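Local atomic coordinates of putative Endoribonuclease L-PSP (PDB entry 3M1X), a protein that is of unproven function but belongs to the RutC (YjgF/YER057c/UK114) family and may act as a deaminase. Residues E71-Q76 with A138-E143; T98-A103 with R126-A131. All coordinates share one frame; numbering follows the deposited sequence.

In the fold
The centres of the two contacts lie about 11 Å apart, and both reach one mixed sheet, in which strand 140-146 runs antiparallel beside strand 95-102. Contact 1 sets helix 70-87 against the start of strand 140-146; contact 2 pairs strands 95-102 and 125-130. In chain order the segments come as 71-76, 98-103, 126-131 and 138-143, so the parallel strand pair falls wholly between the two halves of contact 1. Backbone bonds probably join them directly: E141 O lies 2.8 Å from L101 N, and L139 O lies 2.9 Å from A103 N. Together they tie helices 70-87 and 108-119 to three strands; both touch the second subunit, and contact 2 the third as well.

Contact 1: E71-Q76 with A138-E143; sequences EEQSKQ and ALVEVE
Q73 and S74, on one turn of helix 70-87, lie against L139 and V140 where a loop passes into strand 140-146; the backbones come nearest at S74 and V140, whose CA atoms are 6.4 Å apart. The one direct hydrogen bond between the segments is made by the Q73 side chain, extended beyond CG (chi2 -175°), which carries its amide to the loop. There Q73 OE1 accepts L139 N at 2.9 Å. The N-H...O angle of 169° makes this bond nearly straight, with the donor tilted 18° from the carbonyl plane. A water gives a second hydrogen bond to Q73 OE1 at 2.8 Å and another to V140 O at 2.7 Å, so two donors grip the amide oxygen while Q73 NE2 is held by G67 O. The L139 side chain crosses that of Q73 at about a right angle, with L139 CB 3.4 Å from Q73 OE1. V140 CG1 packs against Q73 CB at 3.8 Å and S74 OG at 3.7 Å; the hydroxyl itself is hydrogen-bonded to I70 O, within the helix. V140 also touches V77 of this helix, F111 of helix 108-119 and L102 of strand 95-102, where both helices pack on the sheet.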
loop_
_atom_site.group_PDB
_atom_site.type_symbol
_atom_site.label_atom_id
_atom_site.label_comp_id
_atom_site.label_asym_id
_atom_site.label_seq_id
_atom_site.Cartn_x
_atom_site.Cartn_y
_atom_site.Cartn_z
ATOM N N GLU A 71 -2.957 21.843 6.700
ATOM C CA GLU A 71 -4.391 22.013 6.508
ATOM C C GLU A 71 -4.663 22.248 5.010
ATOM O O GLU A 71 -5.569 21.668 4.398
ATOM C CB GLU A 71 -4.914 23.136 7.316
ATOM C CG GLU A 71 -4.974 22.987 8.799
ATOM C CD GLU A 71 -3.620 23.252 9.528
ATOM O OE1 GLU A 71 -2.633 23.617 8.894
ATOM O OE2 GLU A 71 -3.673 23.168 10.781
ATOM N N GLU A 72 -3.904 23.179 4.406
ATOM C CA GLU A 72 -4.075 23.520 3.024
ATOM C C GLU A 72 -3.808 22.365 2.077
ATOM O O GLU A 72 -4.616 22.100 1.156
ATOM C CB GLU A 72 -3.179 24.706 2.671
ATOM C CG GLU A 72 -3.652 26.040 3.263
ATOM C CD GLU A 72 -2.540 27.032 3.408
ATOM O OE1 GLU A 72 -2.951 28.137 3.597
ATOM O OE2 GLU A 72 -1.343 26.797 3.468
ATOM N N GLN A 73 -2.730 21.652 2.320
ATOM C CA GLN A 73 -2.438 20.536 1.477
ATOM C C GLN A 73 -3.396 19.384 1.681
ATOM O O GLN A 73 -3.738 18.719 0.698
ATOM C CB GLN A 73 -0.997 20.043 1.644
ATOM C CG GLN A 73 0.021 21.052 1.142
ATOM C CD GLN A 73 1.455 20.576 1.164
ATOM O OE1 GLN A 73 1.715 19.370 1.222
ATOM N NE2 GLN A 73 2.387 21.536 1.144
ATOM N N SER A 74 -3.805 19.100 2.901
ATOM C CA SER A 74 -4.756 18.017 3.147
ATOM C C SER A 74 -6.064 18.241 2.473
ATOM O O SER A 74 -6.667 17.335 1.848
ATOM C CB SER A 74 -4.941 17.758 4.626
ATOM O OG SER A 74 -3.772 17.359 5.269
ATOM N N LYS A 75 -6.596 19.485 2.530
ATOM C CA LYS A 75 -7.830 19.776 1.860
ATOM C C LYS A 75 -7.689 19.594 0.386
ATOM O O LYS A 75 -8.571 19.035 -0.271
ATOM C CB LYS A 75 -8.233 21.224 2.199
ATOM C CG LYS A 75 -8.714 21.435 3.574
ATOM C CD LYS A 75 -8.812 22.904 3.949
ATOM C CE LYS A 75 -9.202 23.025 5.401
ATOM N NZ LYS A 75 -9.555 24.515 5.635
ATOM N N GLN A 76 -6.599 20.029 -0.197
ATOM C CA GLN A 76 -6.356 19.897 -1.613
ATOM C C GLN A 76 -6.248 18.437 -2.037
ATOM O O GLN A 76 -6.751 18.037 -3.082
ATOM C CB GLN A 76 -5.155 20.675 -2.089
ATOM C CG GLN A 76 -5.021 20.742 -3.630
ATOM C CD GLN A 76 -6.196 21.512 -4.250
ATOM O OE1 GLN A 76 -6.382 22.661 -3.870
ATOM N NE2 GLN A 76 -6.917 20.966 -5.182
ATOM N N ALA A 138 6.067 17.203 -0.371
ATOM C CA ALA A 138 4.674 17.261 0.116
ATOM C C ALA A 138 4.570 16.903 1.554
ATOM O O ALA A 138 5.324 16.043 2.081
ATOM C CB ALA A 138 3.851 16.235 -0.747
ATOM N N LEU A 139 3.578 17.445 2.217
ATOM C CA LEU A 139 3.342 17.120 3.587
ATOM C C LEU A 139 2.420 15.917 3.827
ATOM O O LEU A 139 2.318 15.389 4.909
ATOM C CB LEU A 139 2.700 18.323 4.292
ATOM C CG LEU A 139 3.573 19.579 4.397
ATOM C CD1 LEU A 139 2.797 20.623 5.136
ATOM C CD2 LEU A 139 4.982 19.256 5.025
ATOM N N VAL A 140 1.678 15.534 2.787
ATOM C CA VAL A 140 0.621 14.514 2.857
ATOM C C VAL A 140 0.391 13.982 1.467
ATOM O O VAL A 140 0.416 14.735 0.505
ATOM C CB VAL A 140 -0.638 15.100 3.494
ATOM C CG1 VAL A 140 -1.090 16.401 2.837
ATOM C CG2 VAL A 140 -1.770 14.094 3.519
ATOM N N GLU A 141 0.141 12.674 1.384
ATOM C CA GLU A 141 -0.163 11.976 0.175
ATOM C C GLU A 141 -1.227 10.964 0.496
ATOM O O GLU A 141 -1.084 10.246 1.485
ATOM C CB GLU A 141 1.115 11.310 -0.337
ATOM C CG GLU A 141 0.949 10.525 -1.620
ATOM C CD GLU A 141 2.207 9.686 -1.983
ATOM O OE1 GLU A 141 3.178 10.292 -2.066
ATOM O OE2 GLU A 141 2.065 8.458 -2.086
ATOM N N VAL A 142 -2.281 10.819 -0.312
ATOM C CA VAL A 142 -3.361 9.844 -0.051
ATOM C C VAL A 142 -3.673 9.109 -1.344
ATOM O O VAL A 142 -3.960 9.738 -2.354
ATOM C CB VAL A 142 -4.614 10.501 0.514
ATOM C CG1 VAL A 142 -5.693 9.378 0.759
ATOM C CG2 VAL A 142 -4.337 11.247 1.849
ATOM N N GLU A 143 -3.554 7.809 -1.294
ATOM C CA GLU A 143 -4.003 6.920 -2.388
ATOM C C GLU A 143 -5.241 6.173 -1.970
ATOM O O GLU A 143 -5.601 6.113 -0.777
ATOM C CB GLU A 143 -2.910 5.944 -2.792
ATOM C CG GLU A 143 -2.455 5.049 -1.623
ATOM C CD GLU A 143 -1.475 4.033 -1.967
ATOM O OE1 GLU A 143 -1.017 3.860 -3.048
ATOM O OE2 GLU A 143 -1.056 3.300 -0.993
HETATM O O HOH W 1 0.607 17.329 -0.268
#

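Contact 2: T98-A103 with R126-A131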
loop_
_atom_site.group_PDB
_atom_site.type_symbol
_atom_site.label_atom_id
_atom_site.label_comp_id
_atom_site.label_asym_id
_atom_site.label_seq_id
_atom_site.Cartn_x
_atom_site.Cartn_y
_atom_site.Cartn_z
ATOM N N THR A 98 -8.191 3.406 1.768
ATOM C CA THR A 98 -7.197 4.440 1.551
ATOM C C THR A 98 -5.903 4.110 2.273
ATOM O O THR A 98 -5.894 3.319 3.206
ATOM C CB THR A 98 -7.703 5.803 2.039
ATOM O OG1 THR A 98 -7.733 5.773 3.453
ATOM C CG2 THR A 98 -9.046 6.191 1.475
ATOM N N THR A 99 -4.848 4.739 1.813
ATOM C CA THR A 99 -3.601 4.745 2.509
ATOM C C THR A 99 -3.184 6.206 2.607
ATOM O O THR A 99 -3.123 6.917 1.584
ATOM C CB THR A 99 -2.512 3.905 1.843
ATOM O OG1 THR A 99 -3.029 2.583 1.670
ATOM C CG2 THR A 99 -1.251 3.842 2.716
ATOM N N CYS A 100 -2.884 6.654 3.818
ATOM C CA CYS A 100 -2.639 8.060 4.158
ATOM C C CYS A 100 -1.224 8.221 4.674
ATOM O O CYS A 100 -0.889 7.661 5.716
ATOM C CB CYS A 100 -3.655 8.520 5.196
ATOM S SG CYS A 100 -5.373 8.375 4.671
ATOM N N LEU A 101 -0.413 8.933 3.884
ATOM C CA LEU A 101 1.009 9.113 4.149
ATOM C C LEU A 101 1.263 10.503 4.597
ATOM O O LEU A 101 0.836 11.476 3.927
ATOM C CB LEU A 101 1.819 8.815 2.899
ATOM C CG LEU A 101 1.708 7.419 2.288
ATOM C CD1 LEU A 101 0.493 7.231 1.410
ATOM C CD2 LEU A 101 3.010 7.134 1.478
ATOM N N LEU A 102 1.948 10.674 5.699
ATOM C CA LEU A 102 2.295 12.013 6.244
ATOM C C LEU A 102 3.769 12.220 6.233
ATOM O O LEU A 102 4.524 11.300 6.509
ATOM C CB LEU A 102 1.767 12.109 7.692
ATOM C CG LEU A 102 0.268 12.030 7.819
ATOM C CD1 LEU A 102 -0.095 11.804 9.304
ATOM C CD2 LEU A 102 -0.415 13.245 7.251
ATOM N N ALA A 103 4.173 13.448 6.052
ATOM C CA ALA A 103 5.582 13.825 6.228
ATOM C C ALA A 103 5.934 13.833 7.694
ATOM O O ALA A 103 7.112 13.665 8.049
ATOM C CB ALA A 103 5.895 15.199 5.581
ATOM N N ARG A 126 -8.548 1.730 6.108
ATOM C CA ARG A 126 -7.479 2.724 6.117
ATOM C C ARG A 126 -6.211 2.203 6.743
ATOM O O ARG A 126 -6.239 1.430 7.695
ATOM C CB ARG A 126 -7.943 3.977 6.871
ATOM C CG ARG A 126 -7.023 5.171 6.681
ATOM C CD ARG A 126 -7.596 6.433 7.277
ATOM N NE ARG A 126 -7.504 6.428 8.728
ATOM C CZ ARG A 126 -7.705 7.498 9.449
ATOM N NH1 ARG A 126 -8.173 8.614 8.933
ATOM N NH2 ARG A 126 -7.459 7.441 10.770
ATOM N N ALA A 127 -5.081 2.654 6.196
ATOM C CA ALA A 127 -3.799 2.570 6.861
ATOM C C ALA A 127 -3.103 3.878 6.750
ATOM O O ALA A 127 -3.158 4.534 5.718
ATOM C CB ALA A 127 -2.928 1.475 6.261
ATOM N N CYS A 128 -2.439 4.280 7.806
ATOM C CA CYS A 128 -1.753 5.573 7.885
ATOM C C CYS A 128 -0.364 5.390 8.481
ATOM O O CYS A 128 -0.102 4.542 9.312
ATOM C CB CYS A 128 -2.491 6.530 8.857
ATOM S SG CYS A 128 -4.201 6.796 8.523
ATOM N N PHE A 129 0.548 6.240 8.037
ATOM C CA PHE A 129 1.903 6.239 8.577
ATOM C C PHE A 129 2.576 7.517 8.196
ATOM O O PHE A 129 2.171 8.237 7.271
ATOM C CB PHE A 129 2.727 5.018 8.097
ATOM C CG PHE A 129 2.968 4.948 6.595
ATOM C CD1 PHE A 129 4.100 5.407 6.033
ATOM C CD2 PHE A 129 2.008 4.356 5.799
ATOM C CE1 PHE A 129 4.295 5.326 4.657
ATOM C CE2 PHE A 129 2.206 4.276 4.458
ATOM C CZ PHE A 129 3.336 4.710 3.891
ATOM N N ALA A 130 3.669 7.819 8.925
ATOM C CA ALA A 130 4.589 8.892 8.517
ATOM C C ALA A 130 5.700 8.300 7.682
ATOM O O ALA A 130 6.358 7.354 8.095
ATOM C CB ALA A 130 5.158 9.683 9.692
ATOM N N ALA A 131 5.873 8.831 6.520
ATOM C CA ALA A 131 7.025 8.501 5.615
ATOM C C ALA A 131 8.237 9.267 6.104
ATOM O O ALA A 131 8.088 10.275 6.773
ATOM C CB ALA A 131 6.702 8.904 4.167
HETATM O O HOH W 2 8.485 11.773 9.159
#
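T98 to L102 pair in parallel, residue for residue, with R126 to A130; the strand axes come within 4.7 Å, their directions 12° apart. Five backbone hydrogen bonds alternate in direction: A127 N to T98 O (3.2 Å), C100 N to A127 O (N-H...O angle 163°), F129 N to C100 O, L102 N to F129 O and A131 N to L102 O (2.8 Å, the most bent at 143°). A127 O and C100 O each also receive a CA-H...O contact, from T99 CA and C128 CA. A water donates to A103 O and A131 O, bridging the segments just past the strand ends. With CG anti to the backbone N and a bend at chi3, R126 lays one guanidinium face near C128 SG, 3.2 Å above its plane. On the opposite sheet face, L101 CD2 meets F129 CZ obliquely at 3.4 Å, and T99 CG2 reaches the ring edge. Y115 bonds T98 OG1 and makes a cation-pi contact with R126, whose NH1 binds N112 OD1, N binds S53 OG of the third subunit and NE, like C128 N, binds a citrate, probably from the crystallisation liquor. Helix 108-119 links the strands in a beta-alpha-beta unit, covering the C100 and C128 side, while strand 140-146 flanks strand 95-102.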